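Local coordinates for tRNA (guanine-N(1)-)-methyltransferase (Corynebacterium diphtheriae, PDB 7KFF), which catalyses transfer of a methyl group from S-adenosylmethionine to N1 of a guanine beside the anticodon in tRNA, at residues A[18-23]-A[87-92]; A[43-48]-A[212-217]; A[134-139]-A[182-187]. One frame throughout, in Å; residues are numbered along the deposited sequence.

Contact 1 of 3, residues A[18-23]-A[87-92]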
ATOM      1  N   ARG A  18      17.078   7.968   9.765  1.00 15.99           N
ATOM      2  CA  ARG A  18      16.109   8.785  10.478  1.00 14.84           C
ATOM      3  C   ARG A  18      14.877   8.989   9.615  1.00 14.09           C
ATOM      4  O   ARG A  18      14.989   9.417   8.463  1.00 15.26           O
ATOM      5  CB  ARG A  18      16.716  10.143  10.813  1.00 16.35           C
ATOM      6  CG  ARG A  18      15.790  11.132  11.445  1.00 17.85           C
ATOM      7  CD  ARG A  18      15.306  10.722  12.812  1.00 18.72           C
ATOM      8  NE  ARG A  18      14.427  11.756  13.337  1.00 19.50           N
ATOM      9  CZ  ARG A  18      14.037  11.848  14.602  1.00 19.41           C
ATOM     10  NH1 ARG A  18      14.474  10.968  15.490  1.00 22.09           N
ATOM     11  NH2 ARG A  18      13.219  12.825  14.970  1.00 19.89           N
ATOM     12  N   LEU A  19      13.717   8.660  10.161  1.00 13.68           N
ATOM     13  CA  LEU A  19      12.432   8.930   9.549  1.00 14.06           C
ATOM     14  C   LEU A  19      11.700   9.955  10.395  1.00 13.90           C
ATOM     15  O   LEU A  19      11.569   9.776  11.602  1.00 17.03           O
ATOM     16  CB  LEU A  19      11.555   7.686   9.507  1.00 16.65           C
ATOM     17  CG  LEU A  19      12.105   6.452   8.836  1.00 17.60           C
ATOM     18  CD1 LEU A  19      11.039   5.348   8.852  1.00 19.01           C
ATOM     19  CD2 LEU A  19      12.595   6.726   7.430  1.00 18.01           C
ATOM     20  N   ASP A  20      11.213  11.018   9.769  1.00 13.22           N
ATOM     21  CA  ASP A  20      10.354  11.996  10.427  1.00 14.25           C
ATOM     22  C   ASP A  20       9.037  12.037   9.665  1.00 13.74           C
ATOM     23  O   ASP A  20       9.028  12.111   8.433  1.00 16.78           O
ATOM     24  CB  ASP A  20      10.991  13.378  10.454  1.00 16.03           C
ATOM     25  CG  ASP A  20      12.044  13.507  11.519  1.00 16.94           C
ATOM     26  OD1 ASP A  20      11.672  13.631  12.712  1.00 18.58           O
ATOM     27  OD2 ASP A  20      13.245  13.417  11.179  1.00 18.59           O
ATOM     28  N   VAL A  21       7.928  11.984  10.386  1.00 12.71           N
ATOM     29  CA  VAL A  21       6.600  11.946   9.785  1.00 13.03           C
ATOM     30  C   VAL A  21       5.796  13.114  10.334  1.00 13.24           C
ATOM     31  O   VAL A  21       5.704  13.278  11.554  1.00 14.96           O
ATOM     32  CB  VAL A  21       5.879  10.626  10.104  1.00 13.55           C
ATOM     33  CG1 VAL A  21       4.546  10.556   9.365  1.00 14.71           C
ATOM     34  CG2 VAL A  21       6.738   9.440   9.781  1.00 15.00           C
ATOM     35  N   ILE A  22       5.196  13.905   9.447  1.00 13.13           N
ATOM     36  CA  ILE A  22       4.362  15.040   9.833  1.00 13.15           C
ATOM     37  C   ILE A  22       2.920  14.705   9.473  1.00 12.82           C
ATOM     38  O   ILE A  22       2.627  14.363   8.320  1.00 13.47           O
ATOM     39  CB  ILE A  22       4.811  16.343   9.153  1.00 14.01           C
ATOM     40  CG1 ILE A  22       6.297  16.607   9.403  1.00 15.88           C
ATOM     41  CG2 ILE A  22       3.965  17.509   9.651  1.00 15.54           C
ATOM     42  CD1 ILE A  22       6.906  17.641   8.479  1.00 16.41           C
ATOM     43  N   THR A  23       2.030  14.787  10.461  1.00 13.22           N
ATOM     44  CA  THR A  23       0.693  14.226  10.344  1.00 13.88           C
ATOM     45  C   THR A  23      -0.247  14.873  11.353  1.00 14.78           C
ATOM     46  O   THR A  23       0.167  15.285  12.434  1.00 15.26           O
ATOM     47  CB  THR A  23       0.766  12.702  10.599  1.00 15.52           C
ATOM     48  OG1 THR A  23      -0.556  12.167  10.746  1.00 15.25           O
ATOM     49  CG2 THR A  23       1.547  12.392  11.896  1.00 16.34           C
ATOM     50  N   ASP A  87      10.034  23.280   7.168  1.00 16.97           N
ATOM     51  CA  ASP A  87      11.264  24.012   7.451  1.00 17.78           C
ATOM     52  C   ASP A  87      11.898  23.502   8.745  1.00 18.96           C
ATOM     53  O   ASP A  87      13.107  23.266   8.816  1.00 19.56           O
ATOM     54  CB  ASP A  87      10.959  25.500   7.645  1.00 18.90           C
ATOM     55  CG  ASP A  87      10.531  26.238   6.372  1.00 20.86           C
ATOM     56  OD1 ASP A  87      10.632  25.700   5.240  1.00 21.12           O
ATOM     57  OD2 ASP A  87      10.054  27.399   6.514  1.00 22.84           O
ATOM     58  N   ASP A  88      11.081  23.344   9.788  1.00 18.24           N
ATOM     59  CA  ASP A  88      11.595  22.975  11.106  1.00 20.03           C
ATOM     60  C   ASP A  88      12.057  21.525  11.129  1.00 19.36           C
ATOM     61  O   ASP A  88      13.107  21.204  11.706  1.00 21.85           O
ATOM     62  CB  ASP A  88      10.505  23.201  12.154  1.00 21.53           C
ATOM     63  CG  ASP A  88      10.306  24.674  12.514  1.00 26.24           C
ATOM     64  OD1 ASP A  88      11.063  25.552  12.031  1.00 28.03           O
ATOM     65  OD2 ASP A  88       9.385  24.963  13.318  1.00 27.76           O
ATOM     66  N   VAL A  89      11.294  20.627  10.511  1.00 18.25           N
ATOM     67  CA  VAL A  89      11.680  19.221  10.581  1.00 19.64           C
ATOM     68  C   VAL A  89      12.947  18.946   9.779  1.00 23.58           C
ATOM     69  O   VAL A  89      13.673  17.990  10.068  1.00 25.72           O
ATOM     70  CB  VAL A  89      10.505  18.332  10.139  1.00 19.59           C
ATOM     71  CG1 VAL A  89      10.946  16.906   9.911  1.00 21.73           C
ATOM     72  CG2 VAL A  89       9.390  18.422  11.153  1.00 19.11           C
ATOM     73  N   ALA A  90      13.243  19.777   8.770  1.00 23.43           N
ATOM     74  CA  ALA A  90      14.437  19.529   7.967  1.00 26.99           C
ATOM     75  C   ALA A  90      15.702  19.649   8.802  1.00 35.11           C
ATOM     76  O   ALA A  90      16.733  19.048   8.467  1.00 37.37           O
ATOM     77  CB  ALA A  90      14.508  20.488   6.786  1.00 24.55           C
ATOM     78  N   THR A  91      15.650  20.421   9.887  1.00 39.39           N
ATOM     79  CA  THR A  91      16.796  20.618  10.766  1.00 45.91           C
ATOM     80  C   THR A  91      17.026  19.462  11.742  1.00 56.14           C
ATOM     81  O   THR A  91      17.772  19.641  12.716  1.00 56.38           O
ATOM     82  CB  THR A  91      16.603  21.886  11.599  1.00 43.29           C
ATOM     83  OG1 THR A  91      15.627  21.621  12.619  1.00 42.96           O
ATOM     84  CG2 THR A  91      16.142  23.050  10.751  1.00 41.94           C
HETATM   85  N   MSE A  92      16.413  18.302  11.534  1.00 65.69           N
HETATM   86  CA  MSE A  92      16.469  17.242  12.538  1.00 76.06           C
HETATM   87  C   MSE A  92      17.331  16.050  12.119  1.00 76.30           C
HETATM   88  O   MSE A  92      16.826  14.965  11.836  1.00 76.01           O
HETATM   89  CB  MSE A  92      15.046  16.802  12.911  1.00 85.38           C
HETATM   90  CG  MSE A  92      14.259  17.863  13.694  1.00 94.12           C
HETATM   91 SE   MSE A  92      12.467  17.260  14.184  1.00100.26          SE
HETATM   92  CE  MSE A  92      11.649  18.917  14.830  1.00103.36           C
TER
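Val89 sets its two methyl groups against two residues of strand 17-23, Asp20 and Ile22, and so seats the end of helix 79-90 on the parallel sheet of this SPOUT-family methyltransferase. It is a compact example of helix-on-sheet packing: residues two apart on a strand face the same way, and a single branched side chain meets both. Val89 CG1, anti to the backbone N (chi1 168°), lies 3.6 Å from Asp20 CB, where the two side chains slide past each other. Val89 CG2 meets Ile22 tip to tip, 3.7 Å from Ile22 CD1. The touch on Asp20 is thus made by the aliphatic base of a polar residue, while the carboxylate beyond it is engaged elsewhere.

Beyond the helix, Met92, a selenomethionine and poorly ordered, crosses Asp20 at about a right angle. Met92 SE comes no nearer than 4.0 Å to Asp20 OD1, a loose contact. Met92 O, buried here without a polar partner in the model, lies 4.0 Å from Arg18 CG.

The second shell holds the carboxylate in place. His51 from strand 46-52 bonds OD1 and His161 from strand 161-165 bonds OD2, so residues of both neighbouring strands converge on Asp20; this surrounding is consistent with an ionised carboxylate. Leu86 and Trp82, on the same helix as Val89, extend the apolar packing around Ile22. Arg18 completes the grip, side-on and with one nitrogen to each oxygen: NE reaches Asp20 OD2 at 3.0 Å, nearly in the guanidinium plane but 37° above that of the carboxylate, while NH2 meets Asp20 OD1 at 2.9 Å on its syn side.

Contact 2 of 3, residues A[43-48]-A[212-217]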
ATOM      1  N   LYS A  43      18.148  -2.035  17.529  1.00 18.93           N
ATOM      2  CA  LYS A  43      19.472  -2.309  16.989  1.00 20.15           C
ATOM      3  C   LYS A  43      20.192  -1.029  16.576  1.00 19.48           C
ATOM      4  O   LYS A  43      21.274  -1.103  15.983  1.00 21.82           O
ATOM      5  CB  LYS A  43      19.377  -3.249  15.784  1.00 24.18           C
ATOM      6  CG  LYS A  43      18.861  -4.641  16.121  1.00 29.48           C
ATOM      7  CD  LYS A  43      18.667  -5.492  14.860  1.00 36.81           C
ATOM      8  CE  LYS A  43      17.903  -6.779  15.162  1.00 43.83           C
ATOM      9  NZ  LYS A  43      17.180  -7.300  13.957  1.00 47.90           N
ATOM     10  N   ASP A  44      19.627   0.142  16.888  1.00 18.46           N
ATOM     11  CA  ASP A  44      20.185   1.427  16.469  1.00 18.96           C
ATOM     12  C   ASP A  44      20.297   1.547  14.948  1.00 19.49           C
ATOM     13  O   ASP A  44      21.167   2.253  14.435  1.00 21.41           O
ATOM     14  CB  ASP A  44      21.545   1.719  17.113  1.00 21.49           C
ATOM     15  CG  ASP A  44      21.438   2.373  18.480  1.00 23.85           C
ATOM     16  OD1 ASP A  44      20.424   3.061  18.770  1.00 21.95           O
ATOM     17  OD2 ASP A  44      22.401   2.225  19.248  1.00 28.77           O
ATOM     18  N   LEU A  45      19.411   0.886  14.207  1.00 17.65           N
ATOM     19  CA  LEU A  45      19.385   0.967  12.750  1.00 17.73           C
ATOM     20  C   LEU A  45      18.338   1.947  12.249  1.00 18.67           C
ATOM     21  O   LEU A  45      18.351   2.301  11.066  1.00 19.83           O
ATOM     22  CB  LEU A  45      19.113  -0.428  12.165  1.00 19.58           C
ATOM     23  CG  LEU A  45      20.167  -1.494  12.488  1.00 22.33           C
ATOM     24  CD1 LEU A  45      19.700  -2.856  12.013  1.00 22.75           C
ATOM     25  CD2 LEU A  45      21.479  -1.113  11.834  1.00 26.01           C
ATOM     26  N   LEU A  46      17.453   2.399  13.133  1.00 16.91           N
ATOM     27  CA  LEU A  46      16.331   3.242  12.751  1.00 15.97           C
ATOM     28  C   LEU A  46      16.054   4.205  13.890  1.00 15.03           C
ATOM     29  O   LEU A  46      16.135   3.823  15.056  1.00 15.71           O
ATOM     30  CB  LEU A  46      15.102   2.378  12.476  1.00 16.43           C
ATOM     31  CG  LEU A  46      13.837   3.095  12.018  1.00 17.38           C
ATOM     32  CD1 LEU A  46      14.039   3.754  10.666  1.00 19.26           C
ATOM     33  CD2 LEU A  46      12.655   2.153  11.981  1.00 18.10           C
ATOM     34  N   SER A  47      15.705   5.441  13.531  1.00 15.36           N
ATOM     35  CA  SER A  47      15.287   6.472  14.467  1.00 15.11           C
ATOM     36  C   SER A  47      14.018   7.072  13.887  1.00 14.72           C
ATOM     37  O   SER A  47      13.978   7.388  12.695  1.00 15.74           O
ATOM     38  CB  SER A  47      16.373   7.529  14.588  1.00 18.38           C
ATOM     39  OG  SER A  47      16.022   8.550  15.486  1.00 20.67           O
ATOM     40  N   VAL A  48      12.981   7.223  14.713  1.00 15.02           N
ATOM     41  CA  VAL A  48      11.676   7.666  14.237  1.00 15.10           C
ATOM     42  C   VAL A  48      11.204   8.869  15.034  1.00 15.16           C
ATOM     43  O   VAL A  48      11.142   8.819  16.275  1.00 16.40           O
ATOM     44  CB  VAL A  48      10.635   6.542  14.343  1.00 15.80           C
ATOM     45  CG1 VAL A  48       9.253   7.033  13.968  1.00 16.94           C
ATOM     46  CG2 VAL A  48      11.070   5.341  13.507  1.00 17.52           C
ATOM     47  N   ARG A 212      13.314  -2.778   5.612  1.00 14.30           N
ATOM     48  CA  ARG A 212      13.705  -4.181   5.536  1.00 15.43           C
ATOM     49  C   ARG A 212      14.939  -4.406   4.669  1.00 15.58           C
ATOM     50  O   ARG A 212      15.518  -5.496   4.725  1.00 17.88           O
ATOM     51  CB  ARG A 212      12.566  -5.065   5.057  1.00 16.06           C
ATOM     52  CG  ARG A 212      12.206  -4.886   3.614  1.00 16.27           C
ATOM     53  CD  ARG A 212      11.035  -5.775   3.186  1.00 17.82           C
ATOM     54  NE  ARG A 212      11.333  -7.201   3.047  1.00 18.11           N
ATOM     55  CZ  ARG A 212      11.902  -7.762   1.981  1.00 17.95           C
ATOM     56  NH1 ARG A 212      12.295  -7.037   0.958  1.00 17.03           N
ATOM     57  NH2 ARG A 212      12.077  -9.066   1.950  1.00 21.05           N
ATOM     58  N   LEU A 213      15.356  -3.423   3.885  1.00 15.15           N
ATOM     59  CA  LEU A 213      16.559  -3.510   3.067  1.00 15.35           C
ATOM     60  C   LEU A 213      17.800  -2.982   3.778  1.00 17.16           C
ATOM     61  O   LEU A 213      18.895  -3.020   3.198  1.00 20.72           O
ATOM     62  CB  LEU A 213      16.345  -2.784   1.743  1.00 15.31           C
ATOM     63  CG  LEU A 213      15.193  -3.311   0.920  1.00 15.54           C
ATOM     64  CD1 LEU A 213      15.000  -2.467  -0.321  1.00 16.06           C
ATOM     65  CD2 LEU A 213      15.352  -4.790   0.558  1.00 17.72           C
ATOM     66  N   ILE A 214      17.664  -2.504   5.010  1.00 17.46           N
ATOM     67  CA  ILE A 214      18.830  -2.091   5.795  1.00 18.83           C
ATOM     68  C   ILE A 214      19.474  -3.337   6.388  1.00 20.61           C
ATOM     69  O   ILE A 214      18.788  -4.110   7.080  1.00 20.46           O
ATOM     70  CB  ILE A 214      18.411  -1.118   6.901  1.00 20.00           C
ATOM     71  CG1 ILE A 214      17.806   0.146   6.288  1.00 20.74           C
ATOM     72  CG2 ILE A 214      19.597  -0.788   7.810  1.00 21.26           C
ATOM     73  CD1 ILE A 214      17.331   1.150   7.292  1.00 22.60           C
ATOM     74  N   PRO A 215      20.773  -3.552   6.187  1.00 23.32           N
ATOM     75  CA  PRO A 215      21.406  -4.751   6.750  1.00 25.05           C
ATOM     76  C   PRO A 215      21.231  -4.817   8.262  1.00 24.65           C
ATOM     77  O   PRO A 215      21.426  -3.831   8.973  1.00 24.83           O
ATOM     78  CB  PRO A 215      22.878  -4.612   6.343  1.00 28.46           C
ATOM     79  CG  PRO A 215      23.056  -3.243   5.819  1.00 29.09           C
ATOM     80  CD  PRO A 215      21.710  -2.727   5.404  1.00 25.28           C
ATOM     81  N   GLY A 216      20.843  -5.999   8.747  1.00 25.89           N
ATOM     82  CA  GLY A 216      20.595  -6.238  10.147  1.00 26.78           C
ATOM     83  C   GLY A 216      19.132  -6.261  10.547  1.00 27.53           C
ATOM     84  O   GLY A 216      18.811  -6.742  11.646  1.00 29.64           O
ATOM     85  N   VAL A 217      18.235  -5.744   9.698  1.00 25.99           N
ATOM     86  CA  VAL A 217      16.836  -5.605  10.094  1.00 26.88           C
ATOM     87  C   VAL A 217      16.084  -6.923   9.970  1.00 29.48           C
ATOM     88  O   VAL A 217      15.383  -7.342  10.901  1.00 30.40           O
ATOM     89  CB  VAL A 217      16.170  -4.483   9.284  1.00 25.67           C
ATOM     90  CG1 VAL A 217      14.663  -4.481   9.520  1.00 26.58           C
ATOM     91  CG2 VAL A 217      16.787  -3.136   9.672  1.00 24.61           C
TER
HETATM   92  O   HOH W   1      14.775  -5.631  13.081  1.00 36.95           O
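Lys43 and Leu45 reach across to the turn 214-217 in two ways, one polar and one apolar, illustrating how a loop can be fastened to the end of a helix without forming a strand pairing. The polar part rests on Lys43, whose chain runs extended beyond CG. Lys43 NZ donates to Gly216 O at 2.9 Å, in the plane of the carbonyl and with a C=O...N angle of 159°. A water adds a second link, accepting from Lys43 NZ at 3.1 Å and donating to Val217 O at 2.8 Å. One ammonium group thereby serves two successive carbonyls, the first directly and the second through solvent.

The apolar part belongs to Leu45. Leu45 CD1 lies over the backbone of the turn, 3.6 Å from Pro215 O, and also packs 3.7 Å from Val217 CG2 as the two side chains slide past each other. Ile214 adds a looser touch, CG2 to Leu45 CB at 4.4 Å.

Backbone shape explains why these groups fit. Residues 214-217 form a type II beta turn, closed by Val217 N to Ile214 O at 3.1 Å, and Gly216 has the positive phi (102°) usual at its third position. With no CB there, Leu45 CD1 can lie close against the turn. On the other side, Asp44, with positive phi, is the C-prime residue of a Schellman motif that ends helix 35-42 and turns the chain from Lys43 toward Leu45.

The contact sits at the surface, where helix 35-42 passes into strand 46-52 and the loop leaves helix 200-211. Val217 also rests on Leu36 and Ala40 of helix 35-42, whereas Ile214 touches Met17 of strand 17-23.

Contact 3 of 3, residues A[134-139]-A[182-187]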
ATOM      1  N   ASP A 134      22.896  16.596  -0.817  1.00 32.72           N
ATOM      2  CA  ASP A 134      22.961  16.850   0.614  1.00 34.22           C
ATOM      3  C   ASP A 134      21.615  17.219   1.217  1.00 30.12           C
ATOM      4  O   ASP A 134      21.505  17.285   2.444  1.00 32.01           O
ATOM      5  CB  ASP A 134      23.945  17.994   0.883  1.00 40.47           C
ATOM      6  CG  ASP A 134      25.371  17.621   0.557  1.00 47.46           C
ATOM      7  OD1 ASP A 134      25.766  16.484   0.888  1.00 49.58           O
ATOM      8  OD2 ASP A 134      26.096  18.457  -0.029  1.00 50.26           O
ATOM      9  N   LYS A 135      20.611  17.481   0.404  1.00 24.05           N
ATOM     10  CA  LYS A 135      19.300  17.757   0.951  1.00 21.36           C
ATOM     11  C   LYS A 135      18.656  16.458   1.425  1.00 19.65           C
ATOM     12  O   LYS A 135      18.867  15.406   0.831  1.00 20.04           O
ATOM     13  CB  LYS A 135      18.411  18.371  -0.122  1.00 20.33           C
ATOM     14  CG  LYS A 135      18.849  19.743  -0.603  1.00 20.85           C
ATOM     15  CD  LYS A 135      17.932  20.271  -1.692  1.00 20.64           C
ATOM     16  CE  LYS A 135      18.342  21.671  -2.117  1.00 21.79           C
ATOM     17  NZ  LYS A 135      17.552  22.150  -3.283  1.00 23.74           N
ATOM     18  N   PRO A 136      17.845  16.512   2.472  1.00 18.08           N
ATOM     19  CA  PRO A 136      17.067  15.331   2.861  1.00 17.83           C
ATOM     20  C   PRO A 136      16.013  15.021   1.815  1.00 15.37           C
ATOM     21  O   PRO A 136      15.654  15.860   0.990  1.00 16.64           O
ATOM     22  CB  PRO A 136      16.419  15.740   4.187  1.00 19.95           C
ATOM     23  CG  PRO A 136      16.469  17.226   4.189  1.00 20.77           C
ATOM     24  CD  PRO A 136      17.608  17.663   3.362  1.00 19.61           C
ATOM     25  N   LEU A 137      15.502  13.802   1.869  1.00 14.04           N
ATOM     26  CA  LEU A 137      14.451  13.356   0.967  1.00 13.58           C
ATOM     27  C   LEU A 137      13.095  13.613   1.614  1.00 13.50           C
ATOM     28  O   LEU A 137      12.878  13.224   2.765  1.00 15.01           O
ATOM     29  CB  LEU A 137      14.593  11.858   0.691  1.00 14.78           C
ATOM     30  CG  LEU A 137      13.564  11.213  -0.237  1.00 14.38           C
ATOM     31  CD1 LEU A 137      13.655  11.784  -1.641  1.00 16.95           C
ATOM     32  CD2 LEU A 137      13.753   9.705  -0.273  1.00 15.07           C
ATOM     33  N   LEU A 138      12.192  14.270   0.878  1.00 12.75           N
ATOM     34  CA  LEU A 138      10.805  14.460   1.276  1.00 12.64           C
ATOM     35  C   LEU A 138       9.914  13.593   0.405  1.00 12.27           C
ATOM     36  O   LEU A 138       9.883  13.763  -0.823  1.00 13.74           O
ATOM     37  CB  LEU A 138      10.392  15.922   1.149  1.00 13.30           C
ATOM     38  CG  LEU A 138       8.930  16.226   1.448  1.00 13.77           C
ATOM     39  CD1 LEU A 138       8.603  15.930   2.906  1.00 15.12           C
ATOM     40  CD2 LEU A 138       8.560  17.654   1.106  1.00 15.46           C
ATOM     41  N   LEU A 139       9.213  12.659   1.044  1.00 11.77           N
ATOM     42  CA  LEU A 139       8.231  11.818   0.367  1.00 12.06           C
ATOM     43  C   LEU A 139       6.828  12.333   0.673  1.00 12.43           C
ATOM     44  O   LEU A 139       6.474  12.546   1.836  1.00 12.97           O
ATOM     45  CB  LEU A 139       8.366  10.359   0.773  1.00 13.15           C
ATOM     46  CG  LEU A 139       9.701   9.745   0.367  1.00 12.88           C
ATOM     47  CD1 LEU A 139       9.746   8.293   0.774  1.00 14.43           C
ATOM     48  CD2 LEU A 139       9.988   9.881  -1.116  1.00 14.67           C
ATOM     49  N   LYS A 182      13.331  23.796  -2.343  1.00 16.84           N
ATOM     50  CA  LYS A 182      14.476  24.593  -1.914  1.00 18.86           C
ATOM     51  C   LYS A 182      15.259  23.902  -0.810  1.00 18.82           C
ATOM     52  O   LYS A 182      16.463  24.143  -0.664  1.00 21.14           O
ATOM     53  CB  LYS A 182      14.006  25.964  -1.418  1.00 22.18           C
ATOM     54  CG  LYS A 182      13.444  26.850  -2.508  1.00 24.80           C
ATOM     55  CD  LYS A 182      12.928  28.158  -1.914  1.00 29.63           C
ATOM     56  CE  LYS A 182      12.501  29.138  -2.991  1.00 35.68           C
ATOM     57  NZ  LYS A 182      11.932  30.383  -2.383  1.00 37.48           N
ATOM     58  N   THR A 183      14.598  23.052  -0.028  1.00 16.75           N
ATOM     59  CA  THR A 183      15.166  22.432   1.160  1.00 18.15           C
ATOM     60  C   THR A 183      15.360  20.937   1.027  1.00 17.20           C
ATOM     61  O   THR A 183      16.240  20.372   1.681  1.00 18.45           O
ATOM     62  CB  THR A 183      14.232  22.697   2.352  1.00 18.89           C
ATOM     63  OG1 THR A 183      14.073  24.115   2.500  1.00 20.39           O
ATOM     64  CG2 THR A 183      14.779  22.116   3.638  1.00 20.01           C
ATOM     65  N   TYR A 184      14.536  20.292   0.222  1.00 15.69           N
ATOM     66  CA  TYR A 184      14.495  18.846   0.122  1.00 15.39           C
ATOM     67  C   TYR A 184      14.628  18.419  -1.334  1.00 16.30           C
ATOM     68  O   TYR A 184      14.262  19.155  -2.249  1.00 15.99           O
ATOM     69  CB  TYR A 184      13.125  18.335   0.570  1.00 14.83           C
ATOM     70  CG  TYR A 184      12.763  18.515   2.032  1.00 14.24           C
ATOM     71  CD1 TYR A 184      13.016  17.508   2.938  1.00 15.28           C
ATOM     72  CD2 TYR A 184      12.110  19.669   2.481  1.00 15.33           C
ATOM     73  CE1 TYR A 184      12.667  17.627   4.254  1.00 16.05           C
ATOM     74  CE2 TYR A 184      11.762  19.812   3.806  1.00 15.04           C
ATOM     75  CZ  TYR A 184      12.048  18.763   4.687  1.00 15.54           C
ATOM     76  OH  TYR A 184      11.715  18.817   6.014  1.00 17.47           O
ATOM     77  N   ARG A 185      15.083  17.172  -1.539  1.00 15.69           N
ATOM     78  CA  ARG A 185      14.752  16.441  -2.762  1.00 14.80           C
ATOM     79  C   ARG A 185      13.335  15.914  -2.590  1.00 13.72           C
ATOM     80  O   ARG A 185      13.072  15.220  -1.609  1.00 15.27           O
ATOM     81  CB  ARG A 185      15.742  15.302  -2.965  1.00 16.30           C
ATOM     82  CG  ARG A 185      17.124  15.776  -3.438  1.00 18.52           C
ATOM     83  CD  ARG A 185      18.184  14.646  -3.401  1.00 19.58           C
ATOM     84  NE  ARG A 185      18.460  14.251  -2.026  1.00 19.19           N
ATOM     85  CZ  ARG A 185      18.251  13.047  -1.500  1.00 18.70           C
ATOM     86  NH1 ARG A 185      17.791  12.040  -2.233  1.00 19.91           N
ATOM     87  NH2 ARG A 185      18.505  12.842  -0.218  1.00 19.85           N
ATOM     88  N   VAL A 186      12.412  16.272  -3.485  1.00 14.62           N
ATOM     89  CA  VAL A 186      10.987  16.021  -3.283  1.00 13.76           C
ATOM     90  C   VAL A 186      10.511  14.951  -4.254  1.00 14.00           C
ATOM     91  O   VAL A 186      10.778  15.036  -5.456  1.00 16.18           O
ATOM     92  CB  VAL A 186      10.156  17.305  -3.442  1.00 15.26           C
ATOM     93  CG1 VAL A 186       8.681  17.039  -3.224  1.00 16.52           C
ATOM     94  CG2 VAL A 186      10.656  18.369  -2.483  1.00 15.54           C
ATOM     95  N   ARG A 187       9.778  13.966  -3.734  1.00 13.29           N
ATOM     96  CA  ARG A 187       9.143  12.940  -4.546  1.00 13.11           C
ATOM     97  C   ARG A 187       7.696  12.772  -4.102  1.00 11.97           C
ATOM     98  O   ARG A 187       7.424  12.455  -2.942  1.00 13.99           O
ATOM     99  CB  ARG A 187       9.904  11.617  -4.422  1.00 14.23           C
ATOM    100  CG  ARG A 187       9.146  10.423  -4.931  1.00 14.62           C
ATOM    101  CD  ARG A 187       8.960  10.354  -6.489  1.00 15.09           C
ATOM    102  NE  ARG A 187       8.178   9.156  -6.766  1.00 14.72           N
ATOM    103  CZ  ARG A 187       8.682   7.934  -6.885  1.00 15.42           C
ATOM    104  NH1 ARG A 187       7.894   6.884  -7.000  1.00 15.22           N
ATOM    105  NH2 ARG A 187       9.989   7.774  -6.904  1.00 16.17           N
TER
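Arg185 folds back on Lys135 through a bend at chi3 (-67°), which turns NE toward segment 134-139, while chi1 of Tyr184 (-67°) sets Tyr184 CG beside its backbone N, 3.6 Å from Leu138 CB. The guanidinium then grips a single atom side-on: Arg185 NE at 3.1 Å and Arg185 NH2 at 2.8 Å both donate to Lys135 O, which lies close to the guanidinium plane. Glu159 forms a salt bridge with the same NH2. On the opposite face of the sheet, Tyr184 CD1 is 3.5 Å from Leu138 CB and 3.7 Å from Pro136 CG, the proline and tyrosine side chains crossing at about a right angle; the phenol OH bonds to Leu86 O of helix 79-90.

Between these flanking contacts the backbones pair in parallel. Arg185 N donates to Pro136 O at 2.9 Å, Leu138 N to Arg185 O at 2.8 Å, and Arg187 N to Leu138 O at 2.9 Å. Arg185 and Leu138 thus each use both N and O on the partner segment. Farther on, Leu139 CD2 rests on Arg187 CB, whose guanidinium is bound by Asp152.

Such pairing, with strands only 20° apart in direction and the intervening chain adding strand 161-165 beyond 137-141, is typical of the parallel core of SPOUT methyltransferases, whose knotted part binds the cofactor.

In the fold
One parallel sheet unites all three contacts. Its strands run in the order 46-52, 17-23, 161-165, 137-141, 185-190 and 146-147, so contact 2 lies at one edge, contact 1 one strand further in, and contact 3 beyond 161-165. Contacts 1 and 3, with centres 11 Å apart, come in series along the chain and meet where Ala90 packs on Thr183. Contacts 1 and 2 are interlaced in sequence, their centres 18 Å apart, and joined through the pairing of strands 17-23 and 46-52. Contact 3 is nested in the long loop closed by contact 2, about 12 Å away at the nearest atoms. Segments distant in sequence thus pair within, or pack against, one sheet near the S-adenosyl-L-homocysteine site.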